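Local coordinates for protein cellulose hydrolase (Bacillus licheniformis, PDB 4YZT) that hydrolyses internal beta-1,4-glucosidic bonds of cellulose, as a tri-modular endoglucanase of glycoside hydrolase family 5, at residues L121-M126 and D135-V140; R154-I159 and L193-G198; N189-V194 and D215-L220; E205-F210 and K254-K259. One frame throughout, in Å; residues are numbered along the deposited sequence.

Contact 1: residues L121-M126 and D135-V140; sequences LWISRM and DKLGKV
A lysine chain laid over an indole, Lys136 on Trp122, carries this buried contact between the short helix 118-123 and helix 130-147 in the catalytic barrel domain. Lys136 starts with CG anti to its backbone N (chi1 175°) and stays extended, its methylenes and ammonium passing over one face of the ring. Lys136 CE stands 3.5 Å from the centroid of the six-membered ring of Trp122, 5° off the normal, a CH-pi contact. Lys136 NZ lies 4.0 Å from the centroid of the Trp122 five-membered ring, 21° off the normal, and adds a cation-pi interaction. Ile123 CG1 lies 3.6 Å above the opposite face of the Trp122 ring, toward its rim, so the indole is sandwiched. At its edge, Trp122 CH2 meets Leu137 CA at 3.9 Å, in the plane of the ring. Beside the ring, Ile123 CD1 touches Leu137 CD1 at 3.9 Å, the two side chains crossing at about a right angle; Leu137 also packs on helix 168-184. Trp122 NE1 donates to Asp118 in the preceding turn, which helps fix the rotation of the indole. An alanine at Trp122 would probably open a gap beside Leu137, take away the face under the Lys136 chain and leave Asp118 without its indole donor. With no hydrogen bond between the segments, their attraction probably rests on dispersion and on the ring's pi electrons facing a positive charge.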
# COMPACT_ATOMS: atom_id res chain seq x y z
N LEU A 121 12.80 14.28 -10.20
CA LEU A 121 13.30 15.62 -9.90
C LEU A 121 14.43 16.04 -10.87
O LEU A 121 14.47 17.19 -11.31
CB LEU A 121 13.78 15.70 -8.45
CG LEU A 121 12.66 15.74 -7.40
CD1 LEU A 121 13.22 15.39 -6.03
CD2 LEU A 121 11.97 17.10 -7.38
N TRP A 122 15.35 15.13 -11.21
CA TRP A 122 16.40 15.51 -12.16
C TRP A 122 16.95 14.38 -13.05
O TRP A 122 17.48 14.66 -14.13
CB TRP A 122 17.57 16.18 -11.41
CG TRP A 122 18.23 15.31 -10.35
CD1 TRP A 122 17.88 15.19 -9.04
CD2 TRP A 122 19.38 14.48 -10.54
NE1 TRP A 122 18.73 14.31 -8.39
CE2 TRP A 122 19.67 13.87 -9.29
CE3 TRP A 122 20.21 14.19 -11.63
CZ2 TRP A 122 20.74 12.98 -9.12
CZ3 TRP A 122 21.28 13.31 -11.45
CH2 TRP A 122 21.53 12.71 -10.20
N ILE A 123 16.83 13.12 -12.62
CA ILE A 123 17.42 12.03 -13.42
C ILE A 123 16.69 11.87 -14.77
O ILE A 123 17.30 11.46 -15.76
CB ILE A 123 17.42 10.71 -12.63
CG1 ILE A 123 18.27 10.86 -11.36
CG2 ILE A 123 17.98 9.56 -13.47
CD1 ILE A 123 18.27 9.63 -10.48
N SER A 124 15.42 12.26 -14.84
CA SER A 124 14.66 12.11 -16.09
C SER A 124 15.10 13.10 -17.17
O SER A 124 14.60 13.07 -18.30
CB SER A 124 13.16 12.24 -15.82
OG SER A 124 12.88 13.50 -15.22
N ARG A 125 16.06 13.96 -16.84
CA ARG A 125 16.74 14.78 -17.84
C ARG A 125 17.70 13.94 -18.71
O ARG A 125 18.29 14.47 -19.67
CB ARG A 125 17.50 15.92 -17.16
CG ARG A 125 16.62 17.06 -16.70
N MET A 126 17.86 12.66 -18.37
CA MET A 126 18.71 11.73 -19.14
C MET A 126 18.43 11.76 -20.64
O MET A 126 19.36 11.75 -21.44
CB MET A 126 18.54 10.29 -18.64
CG MET A 126 19.45 9.92 -17.49
SD MET A 126 21.16 9.69 -18.02
CE MET A 126 21.04 8.15 -18.92
N ASP A 135 26.81 11.75 -15.84
CA ASP A 135 28.02 12.16 -15.13
C ASP A 135 27.69 12.51 -13.69
O ASP A 135 28.34 12.04 -12.76
CB ASP A 135 28.69 13.35 -15.82
CG ASP A 135 29.84 13.92 -15.01
OD1 ASP A 135 30.92 13.29 -14.98
OD2 ASP A 135 29.67 15.01 -14.42
N LYS A 136 26.65 13.32 -13.50
CA LYS A 136 26.18 13.68 -12.17
C LYS A 136 25.73 12.48 -11.32
O LYS A 136 26.09 12.37 -10.15
CB LYS A 136 25.04 14.69 -12.27
CG LYS A 136 24.39 15.05 -10.93
CD LYS A 136 23.36 16.16 -11.10
CE LYS A 136 22.56 16.36 -9.82
NZ LYS A 136 21.57 17.44 -9.96
N LEU A 137 24.94 11.58 -11.91
CA LEU A 137 24.46 10.41 -11.18
C LEU A 137 25.63 9.51 -10.75
O LEU A 137 25.66 9.01 -9.62
CB LEU A 137 23.45 9.63 -12.03
CG LEU A 137 22.81 8.36 -11.44
CD1 LEU A 137 22.04 8.66 -10.15
CD2 LEU A 137 21.88 7.70 -12.44
N GLY A 138 26.60 9.31 -11.65
CA GLY A 138 27.81 8.59 -11.31
C GLY A 138 28.54 9.18 -10.11
O GLY A 138 28.99 8.45 -9.22
N LYS A 139 28.65 10.50 -10.07
CA LYS A 139 29.37 11.13 -8.97
C LYS A 139 28.58 11.01 -7.66
O LYS A 139 29.18 10.89 -6.59
CB LYS A 139 29.68 12.59 -9.30
CG LYS A 139 30.78 12.73 -10.36
CD LYS A 139 30.99 14.16 -10.83
CE LYS A 139 32.11 14.27 -11.88
NZ LYS A 139 32.07 15.58 -12.63
N VAL A 140 27.26 11.02 -7.75
CA VAL A 140 26.40 10.80 -6.60
C VAL A 140 26.55 9.35 -6.10
O VAL A 140 26.76 9.13 -4.91
CB VAL A 140 24.92 11.10 -6.91
CG1 VAL A 140 23.98 10.66 -5.76
CG2 VAL A 140 24.73 12.59 -7.22

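Contact 2: residues R154-I159 and L193-G198; sequences RLLFEI and LVIVGG
Leu156 and Leu193 lie side by side and point the same way, with Leu156 CD2 3.9 Å from Leu193 CB. In both, CG is anti to the carbonyl carbon (chi1 -65° and -67°), which starts each chain beside its own backbone N. Leu156 CD2 also meets Ile195 CD1, which comes obliquely across to it. Glu158 meets Ile195 nearer the backbone, CB to CB at 4.0 Å; the acid's extended chain carries the carboxylate past this contact to a salt bridge with Arg72. Glu158 and Ile195 share the inner face of the barrel, where both touch Val112 of strand 110-114. Strands 155-158 and 194-196 are neighbouring parallel strands of the closed eight-stranded TIM barrel, joined through helix 168-184 in a beta-alpha-beta crossover, and their short segments run 31° apart. The ladder is threaded by Phe157 N to Leu193 O, by Ile195 N to Phe157 O at 2.7 Å, and by Ile159 N to Ile195 O at 3.2 Å. Just before the ladder begins, a water donates to Leu155 O and accepts from Leu193 N. The other face carries Phe157 and Val194 and is covered by helices: Phe157 meets the ring of Trp141, and Val194 packs on Leu179. Ile159 crosses Val194 obliquely, its CD1 3.6 Å from Val194 CG1, while Ile159 CG1 reaches Val196 CG1 at 3.9 Å.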
# COMPACT_ATOMS: atom_id res chain seq x y z
N ARG A 154 24.17 -7.37 4.78
CA ARG A 154 22.73 -7.21 4.91
C ARG A 154 22.27 -5.87 4.35
O ARG A 154 21.07 -5.61 4.25
CB ARG A 154 22.28 -7.35 6.37
CG ARG A 154 22.47 -8.77 6.90
CD ARG A 154 21.71 -9.08 8.18
NE ARG A 154 21.91 -10.50 8.51
CZ ARG A 154 21.07 -11.26 9.21
NH1 ARG A 154 19.93 -10.78 9.69
NH2 ARG A 154 21.39 -12.54 9.42
N LEU A 155 23.21 -5.02 3.95
CA LEU A 155 22.82 -3.78 3.27
C LEU A 155 22.92 -3.97 1.75
O LEU A 155 23.97 -4.37 1.23
CB LEU A 155 23.67 -2.59 3.73
CG LEU A 155 23.41 -1.24 3.03
CD1 LEU A 155 22.00 -0.69 3.29
CD2 LEU A 155 24.46 -0.23 3.44
N LEU A 156 21.81 -3.70 1.07
CA LEU A 156 21.70 -3.79 -0.38
C LEU A 156 21.61 -2.38 -0.96
O LEU A 156 21.06 -1.48 -0.33
CB LEU A 156 20.45 -4.60 -0.79
CG LEU A 156 20.36 -6.10 -0.44
CD1 LEU A 156 19.93 -6.31 1.00
CD2 LEU A 156 19.38 -6.81 -1.38
N PHE A 157 22.16 -2.19 -2.16
CA PHE A 157 21.99 -0.91 -2.87
C PHE A 157 20.98 -1.07 -4.00
O PHE A 157 21.08 -2.01 -4.80
CB PHE A 157 23.30 -0.41 -3.50
CG PHE A 157 24.39 -0.05 -2.52
CD1 PHE A 157 24.12 0.22 -1.19
CD2 PHE A 157 25.71 0.03 -2.95
CE1 PHE A 157 25.16 0.56 -0.31
CE2 PHE A 157 26.75 0.35 -2.08
CZ PHE A 157 26.47 0.62 -0.76
N GLU A 158 20.02 -0.15 -4.09
CA GLU A 158 19.09 -0.09 -5.22
C GLU A 158 19.40 1.16 -6.06
O GLU A 158 19.28 2.28 -5.59
CB GLU A 158 17.64 -0.08 -4.75
CG GLU A 158 16.65 0.11 -5.90
CD GLU A 158 15.21 0.26 -5.41
OE1 GLU A 158 15.00 0.41 -4.19
OE2 GLU A 158 14.29 0.24 -6.26
N ILE A 159 19.81 0.94 -7.31
CA ILE A 159 20.32 2.03 -8.15
C ILE A 159 19.39 3.25 -8.30
O ILE A 159 19.83 4.39 -8.08
CB ILE A 159 20.68 1.49 -9.55
CG1 ILE A 159 21.73 0.38 -9.43
CG2 ILE A 159 21.22 2.61 -10.46
CD1 ILE A 159 22.98 0.84 -8.70
N LEU A 193 25.05 -7.03 -2.79
CA LEU A 193 23.89 -7.19 -3.66
C LEU A 193 23.43 -5.82 -4.17
O LEU A 193 23.26 -4.89 -3.40
CB LEU A 193 22.75 -7.91 -2.93
CG LEU A 193 23.05 -9.38 -2.60
CD1 LEU A 193 21.92 -9.99 -1.80
CD2 LEU A 193 23.31 -10.19 -3.88
N VAL A 194 23.27 -5.71 -5.49
CA VAL A 194 22.84 -4.47 -6.11
C VAL A 194 21.54 -4.71 -6.87
O VAL A 194 21.44 -5.65 -7.67
CB VAL A 194 23.93 -3.90 -7.07
CG1 VAL A 194 23.43 -2.66 -7.79
CG2 VAL A 194 25.20 -3.60 -6.29
N ILE A 195 20.54 -3.87 -6.62
CA ILE A 195 19.20 -4.08 -7.15
C ILE A 195 18.93 -3.22 -8.38
O ILE A 195 19.02 -2.00 -8.30
CB ILE A 195 18.13 -3.78 -6.08
CG1 ILE A 195 18.40 -4.61 -4.81
CG2 ILE A 195 16.72 -4.07 -6.61
CD1 ILE A 195 17.75 -4.01 -3.55
N VAL A 196 18.57 -3.86 -9.48
CA VAL A 196 18.32 -3.17 -10.75
C VAL A 196 16.97 -3.57 -11.33
O VAL A 196 16.45 -4.66 -11.05
CB VAL A 196 19.42 -3.46 -11.80
CG1 VAL A 196 20.71 -2.75 -11.44
CG2 VAL A 196 19.66 -4.98 -11.94
N GLY A 197 16.40 -2.70 -12.16
CA GLY A 197 15.18 -3.05 -12.85
C GLY A 197 15.08 -2.35 -14.18
O GLY A 197 16.06 -1.76 -14.63
N GLY A 198 13.91 -2.40 -14.81
CA GLY A 198 13.67 -1.70 -16.05
C GLY A 198 13.03 -0.35 -15.81
O GLY A 198 12.91 0.09 -14.67
O HOH W 1 24.40 -6.93 0.09

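Contact 3: residues N189-V194 and D215-L220; sequences NGQRLV and DDRIVL
The entry of a barrel strand pair is formed by Val194 and Ile218, bridged in parallel, together with the loop residues that precede each strand. Val194 N donates to Arg217 O at 3.3 Å, and Val219 N returns to Val194 O at 2.9 Å. Just ahead of this ladder Arg217 turns back on the loop: the bends at chi2 (-82°) and chi3 (-67°) turn CD and then NE back toward Gln191. Arg217 NE meets Gln191 O at 2.7 Å, on a lone pair in the carbonyl plane, and the oxygen lies near the guanidinium plane; NH1 adds a weak bond to the same oxygen. The Gln191 side chain crosses that of Arg217 at about a right angle, with Gln191 OE1 3.4 Å from Arg217 CG. Within the TIM barrel this loop leads from helix 168-184 into strand 194-196, and the parallel strand beside it is 218-224. Leu193 CD2 lies 3.9 Å above the centre of the Arg217 guanidinium, covering one face, and also approaches Val219 CG2. An alanine at Arg217 would probably leave Gln191 O without this donor and uncover the Leu193 methyl. Asp215 sets the arginine backbone by an Asx turn, its OD1 accepting from Arg217 N at 2.7 Å, while OD2 holds a salt bridge with Arg183 of helix 168-184.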
# COMPACT_ATOMS: atom_id res chain seq x y z
N ASN A 189 31.92 -3.83 -1.37
CA ASN A 189 31.11 -3.40 -2.51
C ASN A 189 31.38 -4.27 -3.73
O ASN A 189 30.64 -4.24 -4.71
CB ASN A 189 31.36 -1.93 -2.85
CG ASN A 189 30.64 -0.99 -1.90
OD1 ASN A 189 29.83 -1.42 -1.10
ND2 ASN A 189 30.91 0.31 -2.02
N GLY A 190 32.46 -5.05 -3.67
CA GLY A 190 32.76 -6.00 -4.73
C GLY A 190 31.72 -7.10 -4.81
O GLY A 190 31.44 -7.63 -5.89
N GLN A 191 31.13 -7.44 -3.67
CA GLN A 191 30.16 -8.52 -3.62
C GLN A 191 28.78 -8.10 -3.13
O GLN A 191 27.87 -8.93 -3.06
CB GLN A 191 30.69 -9.65 -2.74
CG GLN A 191 31.98 -10.27 -3.24
CD GLN A 191 31.80 -10.96 -4.58
OE1 GLN A 191 30.81 -11.66 -4.81
NE2 GLN A 191 32.76 -10.77 -5.48
N ARG A 192 28.61 -6.82 -2.81
CA ARG A 192 27.33 -6.37 -2.28
C ARG A 192 26.20 -6.60 -3.28
O ARG A 192 26.40 -6.45 -4.49
CB ARG A 192 27.40 -4.89 -1.89
CG ARG A 192 26.16 -4.41 -1.14
CD ARG A 192 26.32 -2.99 -0.62
NE ARG A 192 27.56 -2.83 0.13
CZ ARG A 192 27.74 -3.25 1.38
NH1 ARG A 192 26.77 -3.87 2.03
NH2 ARG A 192 28.91 -3.07 1.96
N LEU A 193 25.05 -7.03 -2.79
CA LEU A 193 23.89 -7.19 -3.66
C LEU A 193 23.43 -5.82 -4.17
O LEU A 193 23.26 -4.89 -3.40
CB LEU A 193 22.75 -7.91 -2.93
CG LEU A 193 23.05 -9.38 -2.60
CD1 LEU A 193 21.92 -9.99 -1.80
CD2 LEU A 193 23.31 -10.19 -3.88
N VAL A 194 23.27 -5.71 -5.49
CA VAL A 194 22.84 -4.47 -6.11
C VAL A 194 21.54 -4.71 -6.87
O VAL A 194 21.44 -5.65 -7.67
CB VAL A 194 23.93 -3.90 -7.07
CG1 VAL A 194 23.43 -2.66 -7.79
CG2 VAL A 194 25.20 -3.60 -6.29
N ASP A 215 26.88 -9.57 -14.15
CA ASP A 215 27.31 -9.48 -12.76
C ASP A 215 26.56 -10.57 -12.01
O ASP A 215 25.35 -10.71 -12.19
CB ASP A 215 27.00 -8.09 -12.21
CG ASP A 215 27.52 -7.87 -10.79
OD1 ASP A 215 27.02 -8.52 -9.85
OD2 ASP A 215 28.42 -7.01 -10.63
N ASP A 216 27.25 -11.35 -11.19
CA ASP A 216 26.58 -12.46 -10.53
C ASP A 216 26.15 -12.15 -9.09
O ASP A 216 25.82 -13.06 -8.34
CB ASP A 216 27.45 -13.72 -10.57
CG ASP A 216 28.81 -13.50 -9.99
OD1 ASP A 216 29.70 -14.34 -10.25
OD2 ASP A 216 29.00 -12.50 -9.28
N ARG A 217 26.16 -10.87 -8.72
CA ARG A 217 25.59 -10.44 -7.44
C ARG A 217 24.56 -9.32 -7.63
O ARG A 217 24.65 -8.25 -7.00
CB ARG A 217 26.70 -10.00 -6.47
CG ARG A 217 27.76 -11.09 -6.18
CD ARG A 217 27.28 -12.07 -5.11
NE ARG A 217 27.16 -11.44 -3.80
CZ ARG A 217 26.55 -11.99 -2.76
NH1 ARG A 217 26.49 -11.35 -1.60
NH2 ARG A 217 25.99 -13.19 -2.87
N ILE A 218 23.59 -9.55 -8.50
CA ILE A 218 22.51 -8.58 -8.68
C ILE A 218 21.18 -9.19 -8.29
O ILE A 218 21.02 -10.40 -8.27
CB ILE A 218 22.40 -8.05 -10.13
CG1 ILE A 218 22.26 -9.20 -11.13
CG2 ILE A 218 23.60 -7.17 -10.49
CD1 ILE A 218 21.97 -8.72 -12.55
N VAL A 219 20.23 -8.31 -7.97
CA VAL A 219 18.85 -8.67 -7.65
C VAL A 219 17.95 -7.87 -8.59
O VAL A 219 18.23 -6.68 -8.86
CB VAL A 219 18.52 -8.38 -6.17
CG1 VAL A 219 17.04 -8.66 -5.86
CG2 VAL A 219 19.41 -9.21 -5.26
N LEU A 220 16.90 -8.49 -9.11
CA LEU A 220 16.00 -7.78 -10.01
C LEU A 220 14.81 -7.25 -9.22
O LEU A 220 14.44 -7.82 -8.19
CB LEU A 220 15.52 -8.69 -11.15
CG LEU A 220 16.63 -9.43 -11.90
CD1 LEU A 220 16.06 -10.21 -13.09
CD2 LEU A 220 17.75 -8.49 -12.34
O HOH W 2 27.23 -9.44 -0.33

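Contact 4: residues E205-F210 and K254-K259; sequences ELLHSF and KPVYEK
The rings of Phe210 and His208 each carry a leucine of their own segment on one face: Leu206 CD1 sits 3.6 Å above the Phe210 ring, toward its rim, and Leu207 CB lies 3.9 Å above the centre of the His208 ring. Both leucines also touch helix 243-261. The rim atom Phe210 CZ meets Leu220 of strand 218-224. This is helix-to-helix packing in the outer layer of the TIM barrel, between the short helix 203-208 and helix 243-261.

Leu207 fills the middle. Its CG lies beside the backbone N (chi1 -71°). Leu207 CD1 touches Pro255 CB at 3.9 Å, and Leu207 CD2 rests on the backbone, 3.6 Å from Pro255 O. Both methyls also approach Val256 CG2, the two side chains crossing at about a right angle. Leu206 CD2 adds a looser touch on Val256 CG1, and Val256 continues inward to Tyr222 and Met299 of the barrel strands.

On the solvent side Lys259 stretches over the same leucine, its extended chain passing Leu207 CD2. His208 ND1 stands 5.6 Å from Lys259 NZ, so a protonated histidine would probably repel the ammonium mildly. Within 205-210, Glu205 O gathers backbone N-H groups from His208, Ser209 and Phe210 as the helix ends. A water accepts from Lys259 NZ and lies 2.7 Å from Phe210 O. Lys259 NZ itself donates to Leu207 O at 2.7 Å, tilted 32° from the plane of that carbonyl.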
# COMPACT_ATOMS: atom_id res chain seq x y z
N GLU A 205 8.43 -3.98 -18.47
CA GLU A 205 9.73 -3.50 -18.93
C GLU A 205 10.83 -4.49 -18.55
O GLU A 205 11.75 -4.76 -19.35
CB GLU A 205 10.04 -2.12 -18.36
CG GLU A 205 9.06 -1.03 -18.78
CD GLU A 205 9.19 -0.62 -20.25
OE1 GLU A 205 10.27 -0.75 -20.85
OE2 GLU A 205 8.17 -0.13 -20.80
N LEU A 206 10.74 -5.03 -17.34
CA LEU A 206 11.71 -6.01 -16.88
C LEU A 206 11.74 -7.24 -17.80
O LEU A 206 12.79 -7.84 -18.07
CB LEU A 206 11.40 -6.43 -15.43
CG LEU A 206 12.47 -7.26 -14.74
CD1 LEU A 206 13.64 -6.38 -14.35
CD2 LEU A 206 11.88 -7.95 -13.53
N LEU A 207 10.56 -7.60 -18.31
CA LEU A 207 10.40 -8.79 -19.12
C LEU A 207 10.75 -8.59 -20.59
O LEU A 207 11.10 -9.56 -21.28
CB LEU A 207 8.96 -9.28 -19.01
CG LEU A 207 8.60 -9.88 -17.65
CD1 LEU A 207 7.10 -10.10 -17.52
CD2 LEU A 207 9.36 -11.19 -17.46
N HIS A 208 10.69 -7.35 -21.07
CA HIS A 208 10.77 -7.12 -22.52
C HIS A 208 11.82 -6.13 -23.01
O HIS A 208 12.18 -6.16 -24.19
CB HIS A 208 9.40 -6.65 -23.04
CG HIS A 208 8.30 -7.61 -22.74
ND1 HIS A 208 8.33 -8.94 -23.13
CD2 HIS A 208 7.13 -7.45 -22.08
CE1 HIS A 208 7.24 -9.54 -22.72
NE2 HIS A 208 6.49 -8.66 -22.08
N SER A 209 12.29 -5.24 -22.15
CA SER A 209 13.22 -4.20 -22.59
C SER A 209 14.51 -4.22 -21.78
O SER A 209 15.58 -3.76 -22.22
CB SER A 209 12.56 -2.83 -22.48
OG SER A 209 11.23 -2.88 -22.98
N PHE A 210 14.41 -4.78 -20.60
CA PHE A 210 15.52 -4.89 -19.67
C PHE A 210 16.51 -5.95 -20.12
O PHE A 210 16.11 -6.98 -20.67
CB PHE A 210 14.95 -5.21 -18.29
CG PHE A 210 15.97 -5.52 -17.25
CD1 PHE A 210 16.62 -4.50 -16.56
CD2 PHE A 210 16.24 -6.83 -16.89
CE1 PHE A 210 17.54 -4.79 -15.57
CE2 PHE A 210 17.16 -7.12 -15.89
CZ PHE A 210 17.80 -6.10 -15.23
N LYS A 254 3.85 -14.64 -12.66
CA LYS A 254 4.45 -15.91 -13.10
C LYS A 254 5.54 -15.79 -14.20
O LYS A 254 6.56 -16.48 -14.13
CB LYS A 254 3.35 -16.87 -13.58
CG LYS A 254 3.84 -18.26 -14.00
CD LYS A 254 2.68 -19.14 -14.43
CE LYS A 254 3.13 -20.53 -14.84
NZ LYS A 254 1.96 -21.39 -15.16
N PRO A 255 5.35 -14.93 -15.22
CA PRO A 255 6.42 -14.82 -16.23
C PRO A 255 7.75 -14.32 -15.68
O PRO A 255 8.80 -14.58 -16.30
CB PRO A 255 5.84 -13.82 -17.24
CG PRO A 255 4.38 -13.95 -17.11
CD PRO A 255 4.14 -14.20 -15.64
N VAL A 256 7.73 -13.61 -14.55
CA VAL A 256 8.97 -13.10 -13.95
C VAL A 256 9.69 -14.26 -13.29
O VAL A 256 10.92 -14.36 -13.34
CB VAL A 256 8.70 -11.97 -12.93
CG1 VAL A 256 9.98 -11.54 -12.24
CG2 VAL A 256 8.06 -10.78 -13.63
N TYR A 257 8.92 -15.16 -12.68
CA TYR A 257 9.49 -16.40 -12.18
C TYR A 257 10.08 -17.21 -13.33
O TYR A 257 11.20 -17.71 -13.23
CB TYR A 257 8.42 -17.22 -11.45
CG TYR A 257 8.89 -18.61 -11.15
CD1 TYR A 257 9.74 -18.86 -10.09
CD2 TYR A 257 8.48 -19.68 -11.94
CE1 TYR A 257 10.18 -20.14 -9.80
CE2 TYR A 257 8.92 -20.96 -11.67
CZ TYR A 257 9.77 -21.18 -10.60
OH TYR A 257 10.20 -22.46 -10.31
N GLU A 258 9.34 -17.34 -14.43
CA GLU A 258 9.80 -18.21 -15.50
C GLU A 258 11.05 -17.68 -16.23
O GLU A 258 11.92 -18.47 -16.58
CB GLU A 258 8.67 -18.44 -16.51
CG GLU A 258 7.45 -19.18 -15.95
CD GLU A 258 6.30 -19.23 -16.96
OE1 GLU A 258 5.92 -20.34 -17.38
OE2 GLU A 258 5.79 -18.15 -17.33
N LYS A 259 11.13 -16.38 -16.45
CA LYS A 259 12.26 -15.82 -17.20
C LYS A 259 13.49 -15.65 -16.32
O LYS A 259 14.61 -15.85 -16.79
CB LYS A 259 11.90 -14.46 -17.82
CG LYS A 259 13.01 -13.92 -18.74
CD LYS A 259 12.57 -12.72 -19.56
CE LYS A 259 13.61 -12.39 -20.61
NZ LYS A 259 13.06 -11.45 -21.63
O HOH W 3 14.12 -8.71 -20.30

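In the fold
All four contacts belong to the TIM-barrel catalytic domain. Contacts 2 and 3 are centred about 7 Å apart, share Leu193 and Val194, and build successive strand pairs of the one barrel sheet, 155-158 with 194-196 and 194-196 with 218-224. Contact 1 precedes them in the chain and joins the short helix 118-123 to helix 130-147, about 17 Å from contact 2, centre to centre, without touching it. Contact 4, about 19 Å from contact 3 between centres, alternates with it along the chain and touches it; Phe210 also reaches Gly197 of contact 2. Contacts 2 and 3 thus build the barrel wall, and contacts 1 and 4 pack helices around it.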